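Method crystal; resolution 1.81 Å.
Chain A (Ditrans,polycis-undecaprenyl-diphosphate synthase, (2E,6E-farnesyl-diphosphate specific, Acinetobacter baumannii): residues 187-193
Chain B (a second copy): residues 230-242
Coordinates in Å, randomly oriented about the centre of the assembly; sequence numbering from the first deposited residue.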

ATOM      1  N   THR A 187      14.075  -6.074  -2.751  1.00 20.44           N
ATOM      2  CA  THR A 187      15.087  -6.602  -3.658  1.00 20.07           C
ATOM      3  C   THR A 187      14.420  -7.483  -4.714  1.00 21.27           C
ATOM      4  O   THR A 187      13.233  -7.804  -4.637  1.00 19.76           O
ATOM      5  N   GLY A 188      15.197  -7.862  -5.735  1.00 22.28           N
ATOM      6  CA  GLY A 188      14.721  -8.821  -6.713  1.00 22.54           C
ATOM      7  C   GLY A 188      14.197  -8.234  -8.009  1.00 26.97           C
ATOM      8  O   GLY A 188      13.998  -8.993  -8.969  1.00 24.45           O
ATOM      9  N   GLY A 189      13.945  -6.924  -8.065  1.00 22.88           N
ATOM     10  CA  GLY A 189      13.594  -6.245  -9.296  1.00 23.42           C
ATOM     11  C   GLY A 189      12.139  -5.809  -9.438  1.00 21.40           C
ATOM     12  O   GLY A 189      11.852  -4.929 -10.271  1.00 23.15           O
ATOM     13  N   ASP A 190      11.197  -6.418  -8.730  1.00 19.84           N
ATOM     14  CA  ASP A 190       9.814  -6.012  -8.953  1.00 19.16           C
ATOM     15  C   ASP A 190       9.504  -4.747  -8.166  1.00 23.25           C
ATOM     16  O   ASP A 190      10.082  -4.502  -7.105  1.00 22.83           O
ATOM     17  N   PHE A 191       8.575  -3.944  -8.701  1.00 20.61           N
ATOM     18  CA  PHE A 191       8.228  -2.658  -8.107  1.00 19.64           C
ATOM     19  C   PHE A 191       6.841  -2.720  -7.474  1.00 22.31           C
ATOM     20  O   PHE A 191       5.986  -1.892  -7.782  1.00 22.99           O
ATOM     21  N   ARG A 192       6.603  -3.681  -6.580  1.00 21.05           N
ATOM     22  CA  ARG A 192       5.313  -3.804  -5.910  1.00 17.27           C
ATOM     23  C   ARG A 192       5.572  -3.909  -4.429  1.00 22.24           C
ATOM     24  O   ARG A 192       6.599  -4.449  -4.016  1.00 21.14           O
ATOM     25  N   ILE A 193       4.642  -3.405  -3.616  1.00 19.67           N
ATOM     26  CA  ILE A 193       4.814  -3.707  -2.205  1.00 21.49           C
ATOM     27  C   ILE A 193       4.062  -4.975  -1.816  1.00 23.35           C
ATOM     28  O   ILE A 193       4.215  -5.442  -0.675  1.00 23.85           O
TER
ATOM     29  N   GLY B 230       6.514  -4.705 -19.661  1.00 25.77           N
ATOM     30  CA  GLY B 230       7.729  -5.488 -19.451  1.00 27.08           C
ATOM     31  C   GLY B 230       7.830  -6.055 -18.040  1.00 24.75           C
ATOM     32  O   GLY B 230       8.295  -7.184 -17.831  1.00 24.89           O
ATOM     33  N   ARG B 231       7.399  -5.279 -17.044  1.00 22.77           N
ATOM     34  CA  ARG B 231       7.458  -5.794 -15.678  1.00 25.43           C
ATOM     35  C   ARG B 231       6.476  -6.935 -15.470  1.00 24.30           C
ATOM     36  O   ARG B 231       6.762  -7.878 -14.726  1.00 25.57           O
ATOM     37  N   GLU B 232       5.303  -6.859 -16.088  1.00 23.96           N
ATOM     38  CA  GLU B 232       4.365  -7.972 -15.958  1.00 28.43           C
ATOM     39  C   GLU B 232       4.885  -9.222 -16.646  1.00 28.34           C
ATOM     40  O   GLU B 232       4.650 -10.340 -16.164  1.00 30.05           O
ATOM     41  N   ARG B 233       5.614  -9.057 -17.744  1.00 26.25           N
ATOM     42  CA  ARG B 233       6.216 -10.222 -18.377  1.00 29.29           C
ATOM     43  C   ARG B 233       7.299 -10.821 -17.490  1.00 30.52           C
ATOM     44  O   ARG B 233       7.399 -12.044 -17.361  1.00 32.38           O
ATOM     45  N   ARG B 234       8.087  -9.978 -16.826  1.00 23.50           N
ATOM     46  CA  ARG B 234       9.225 -10.494 -16.072  1.00 27.36           C
ATOM     47  C   ARG B 234       8.814 -11.062 -14.714  1.00 29.87           C
ATOM     48  O   ARG B 234       9.350 -12.090 -14.272  1.00 28.71           O
ATOM     49  N   PHE B 235       7.878 -10.403 -14.032  1.00 27.95           N
ATOM     50  CA  PHE B 235       7.521 -10.714 -12.651  1.00 31.03           C
ATOM     51  C   PHE B 235       6.123 -11.270 -12.497  1.00 35.89           C
ATOM     52  O   PHE B 235       5.703 -11.533 -11.360  1.00 40.03           O
ATOM     53  N   GLY B 236       5.412 -11.467 -13.598  1.00 45.72           N
ATOM     54  CA  GLY B 236       4.107 -12.077 -13.621  1.00 45.12           C
ATOM     55  C   GLY B 236       2.969 -11.102 -13.353  1.00 45.60           C
ATOM     56  O   GLY B 236       3.142  -9.991 -12.845  1.00 46.52           O
ATOM     57  N   LYS B 237       1.780 -11.567 -13.688  1.00 48.96           N
ATOM     58  CA  LYS B 237       0.519 -10.910 -13.402  1.00 52.20           C
ATOM     59  C   LYS B 237       0.112 -11.205 -11.966  1.00 50.08           C
ATOM     60  O   LYS B 237       0.591 -12.161 -11.351  1.00 50.93           O
ATOM     61  N   THR B 238      -0.730 -10.341 -11.404  1.00 50.38           N
ATOM     62  CA  THR B 238      -1.226 -10.652 -10.075  1.00 50.63           C
ATOM     63  C   THR B 238      -2.278 -11.762 -10.178  1.00 50.27           C
ATOM     64  O   THR B 238      -2.764 -12.095 -11.263  1.00 50.29           O
ATOM     65  N   SER B 239      -2.689 -12.294  -9.030  1.00 57.55           N
ATOM     66  CA  SER B 239      -3.720 -13.327  -9.060  1.00 62.21           C
ATOM     67  C   SER B 239      -5.048 -12.749  -9.529  1.00 58.58           C
ATOM     68  O   SER B 239      -5.751 -13.353 -10.359  1.00 57.05           O
ATOM     69  N   GLU B 240      -5.385 -11.553  -9.035  1.00 54.23           N
ATOM     70  CA  GLU B 240      -6.631 -10.923  -9.442  1.00 55.51           C
ATOM     71  C   GLU B 240      -6.609 -10.575 -10.923  1.00 52.94           C
ATOM     72  O   GLU B 240      -7.640 -10.658 -11.596  1.00 48.29           O
ATOM     73  N   GLN B 241      -5.449 -10.169 -11.448  1.00 51.00           N
ATOM     74  CA  GLN B 241      -5.353  -9.918 -12.883  1.00 51.81           C
ATOM     75  C   GLN B 241      -5.651 -11.179 -13.682  1.00 52.86           C
ATOM     76  O   GLN B 241      -6.365 -11.131 -14.693  1.00 56.64           O
ATOM     77  N   ILE B 242      -5.106 -12.315 -13.249  1.00 53.37           N
ATOM     78  CA  ILE B 242      -5.321 -13.565 -13.971  1.00 56.95           C
ATOM     79  C   ILE B 242      -6.801 -13.933 -13.959  1.00 62.29           C
ATOM     80  O   ILE B 242      -7.365 -14.346 -14.986  1.00 63.35           O
TER

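The guanidinium of Arg231(B) lies flat on the ring of Phe191(A): the planes meet at 7°, their centres are 3.8 Å apart, and CZ of Arg231(B) sits over the ring face, 27° off the normal to the Phe191(A) ring, so the stack is also a cation-pi contact. Both CA-to-CB bonds point toward the opposing stretch. Phe191(A) is m; Arg231(B), m at chi1 and t at chi2 and chi3, is extended enough to reach the ring.

Phe235(B), also m and pointing toward chain A, packs against the Gly188(A)-Gly189(A) loop. Its CZ comes 3.2 Å from C of Gly189(A), where an ideal CB would stand 2.8 Å from that CZ, a clash; at these backbone angles a CB would also jam against O of Gly188(A), which by itself calls for glycine. CB of Asp190(A) makes a CH-pi contact, 3.8 Å from the Phe235(B) ring centroid.

Arg192(A) starts sideways, but its m, t, t chain carries the guanidinium to the loop after the helix. NH1 and NH2 of Arg192(A) both donate to O of Gly236(B), at 3.3 and 3.2 Å. Two salt bridges hold the same group: NH2 of Arg192(A) to OE2 of Glu232(B), 3.1 Å, and NH1 of Arg192(A) to OD2 of Asp190(A), 3.0 Å. Water 1 accepts from NH2 of Arg192(A) at 3.0 Å and, weakly, from NE2 of Gln241(B) at 3.1 Å, bridging the chains.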

ATOM      1  CB  THR A 187      16.150  -7.399  -2.888  1.00 21.49           C
ATOM      2  OG1 THR A 187      15.523  -8.542  -2.285  1.00 20.90           O
ATOM      3  CG2 THR A 187      16.787  -6.544  -1.794  1.00 23.51           C
ATOM      4  CB  ASP A 190       8.829  -7.111  -8.550  1.00 21.97           C
ATOM      5  CG  ASP A 190       7.464  -6.954  -9.231  1.00 24.30           C
ATOM      6  OD1 ASP A 190       7.313  -6.117 -10.159  1.00 23.97           O
ATOM      7  OD2 ASP A 190       6.550  -7.680  -8.823  1.00 22.51           O
ATOM      8  CB  PHE A 191       8.259  -1.539  -9.181  1.00 19.93           C
ATOM      9  CG  PHE A 191       9.651  -1.193  -9.671  1.00 24.79           C
ATOM     10  CD1 PHE A 191      10.306  -2.016 -10.565  1.00 31.88           C
ATOM     11  CD2 PHE A 191      10.283  -0.032  -9.245  1.00 27.36           C
ATOM     12  CE1 PHE A 191      11.590  -1.695 -11.021  1.00 34.55           C
ATOM     13  CE2 PHE A 191      11.553   0.291  -9.693  1.00 28.61           C
ATOM     14  CZ  PHE A 191      12.206  -0.545 -10.571  1.00 32.38           C
ATOM     15  CB  ARG A 192       4.523  -5.066  -6.336  1.00 18.79           C
ATOM     16  CG  ARG A 192       4.137  -5.140  -7.785  1.00 19.60           C
ATOM     17  CD  ARG A 192       3.410  -6.464  -8.048  1.00 20.27           C
ATOM     18  NE  ARG A 192       2.669  -6.494  -9.316  1.00 22.60           N
ATOM     19  CZ  ARG A 192       2.944  -7.308 -10.342  1.00 25.11           C
ATOM     20  NH1 ARG A 192       3.984  -8.148 -10.297  1.00 21.62           N
ATOM     21  NH2 ARG A 192       2.165  -7.286 -11.417  1.00 27.55           N
ATOM     22  CB  ILE A 193       4.462  -2.494  -1.327  1.00 28.19           C
ATOM     23  CG1 ILE A 193       3.078  -1.964  -1.606  1.00 31.66           C
ATOM     24  CG2 ILE A 193       5.493  -1.380  -1.542  1.00 31.10           C
ATOM     25  CD1 ILE A 193       2.727  -0.814  -0.662  1.00 38.79           C
TER
ATOM     26  CB  ARG B 231       7.175  -4.684 -14.681  1.00 25.62           C
ATOM     27  CG  ARG B 231       8.282  -3.649 -14.620  1.00 25.93           C
ATOM     28  CD  ARG B 231       7.828  -2.591 -13.663  1.00 28.96           C
ATOM     29  NE  ARG B 231       8.705  -1.438 -13.587  1.00 28.97           N
ATOM     30  CZ  ARG B 231       8.388  -0.364 -12.879  1.00 30.79           C
ATOM     31  NH1 ARG B 231       7.225  -0.343 -12.218  1.00 32.02           N
ATOM     32  NH2 ARG B 231       9.207   0.669 -12.840  1.00 28.60           N
ATOM     33  CB  GLU B 232       3.005  -7.578 -16.507  1.00 31.59           C
ATOM     34  CG  GLU B 232       2.360  -6.567 -15.595  1.00 35.56           C
ATOM     35  CD  GLU B 232       0.962  -6.946 -15.225  1.00 40.00           C
ATOM     36  OE1 GLU B 232       0.196  -7.296 -16.145  1.00 42.44           O
ATOM     37  OE2 GLU B 232       0.632  -6.869 -14.026  1.00 37.21           O
ATOM     38  CB  ARG B 233       6.782  -9.844 -19.746  1.00 34.21           C
ATOM     39  CG  ARG B 233       7.501 -10.986 -20.449  1.00 44.54           C
ATOM     40  CD  ARG B 233       7.690 -10.702 -21.933  1.00 54.29           C
ATOM     41  NE  ARG B 233       8.478  -9.495 -22.163  1.00 61.36           N
ATOM     42  CZ  ARG B 233       7.968  -8.327 -22.551  1.00 65.69           C
ATOM     43  NH1 ARG B 233       8.762  -7.278 -22.734  1.00 66.95           N
ATOM     44  NH2 ARG B 233       6.661  -8.210 -22.759  1.00 67.18           N
ATOM     45  CB  ARG B 234      10.263  -9.388 -15.907  1.00 28.97           C
ATOM     46  CG  ARG B 234      11.512  -9.812 -15.168  1.00 38.13           C
ATOM     47  CD  ARG B 234      12.658  -8.826 -15.389  1.00 48.63           C
ATOM     48  NE  ARG B 234      13.707  -8.990 -14.380  1.00 57.98           N
ATOM     49  CZ  ARG B 234      14.669  -9.910 -14.435  1.00 60.15           C
ATOM     50  NH1 ARG B 234      14.724 -10.762 -15.452  1.00 61.23           N
ATOM     51  NH2 ARG B 234      15.575  -9.982 -13.467  1.00 60.34           N
ATOM     52  CB  PHE B 235       7.667  -9.468 -11.776  1.00 25.47           C
ATOM     53  CG  PHE B 235       9.036  -8.907 -11.800  1.00 25.07           C
ATOM     54  CD1 PHE B 235      10.071  -9.577 -11.146  1.00 26.52           C
ATOM     55  CD2 PHE B 235       9.310  -7.721 -12.470  1.00 24.65           C
ATOM     56  CE1 PHE B 235      11.357  -9.077 -11.170  1.00 29.11           C
ATOM     57  CE2 PHE B 235      10.598  -7.214 -12.486  1.00 27.48           C
ATOM     58  CZ  PHE B 235      11.625  -7.902 -11.852  1.00 31.81           C
ATOM     59  CB  LYS B 237      -0.564 -11.418 -14.357  1.00 56.99           C
ATOM     60  CG  LYS B 237      -0.306 -11.066 -15.813  1.00 63.42           C
ATOM     61  CD  LYS B 237      -1.313 -11.745 -16.731  1.00 66.52           C
ATOM     62  CE  LYS B 237      -1.165 -11.237 -18.146  1.00 70.30           C
ATOM     63  NZ  LYS B 237      -2.142 -11.836 -19.092  1.00 74.35           N
ATOM     64  CB  THR B 238      -1.845  -9.413  -9.431  1.00 49.61           C
ATOM     65  OG1 THR B 238      -2.993  -9.015 -10.191  1.00 49.51           O
ATOM     66  CG2 THR B 238      -0.847  -8.253  -9.444  1.00 50.54           C
ATOM     67  CB  SER B 239      -3.860 -13.959  -7.675  1.00 67.98           C
ATOM     68  OG  SER B 239      -2.616 -14.471  -7.231  1.00 72.77           O
ATOM     69  CB  GLU B 240      -6.909  -9.671  -8.620  1.00 62.67           C
ATOM     70  CG  GLU B 240      -8.231  -9.047  -9.026  1.00 70.33           C
ATOM     71  CD  GLU B 240      -8.420  -7.654  -8.498  1.00 74.08           C
ATOM     72  OE1 GLU B 240      -8.002  -7.406  -7.346  1.00 80.91           O
ATOM     73  OE2 GLU B 240      -8.994  -6.816  -9.238  1.00 66.11           O
ATOM     74  CB  GLN B 241      -3.964  -9.390 -13.234  1.00 52.46           C
ATOM     75  CG  GLN B 241      -3.764  -7.924 -12.948  1.00 54.58           C
ATOM     76  CD  GLN B 241      -2.296  -7.534 -12.987  1.00 55.71           C
ATOM     77  OE1 GLN B 241      -1.428  -8.383 -13.181  1.00 50.41           O
ATOM     78  NE2 GLN B 241      -2.013  -6.253 -12.784  1.00 58.62           N
ATOM     79  CB  ILE B 242      -4.440 -14.677 -13.368  1.00 60.81           C
ATOM     80  CG1 ILE B 242      -2.957 -14.371 -13.633  1.00 58.66           C
ATOM     81  CG2 ILE B 242      -4.836 -16.038 -13.923  1.00 60.95           C
ATOM     82  CD1 ILE B 242      -1.994 -15.211 -12.828  1.00 57.37           C
TER
HETATM   83  O   HOH W   1       0.173  -5.050 -10.998  1.00 26.88           O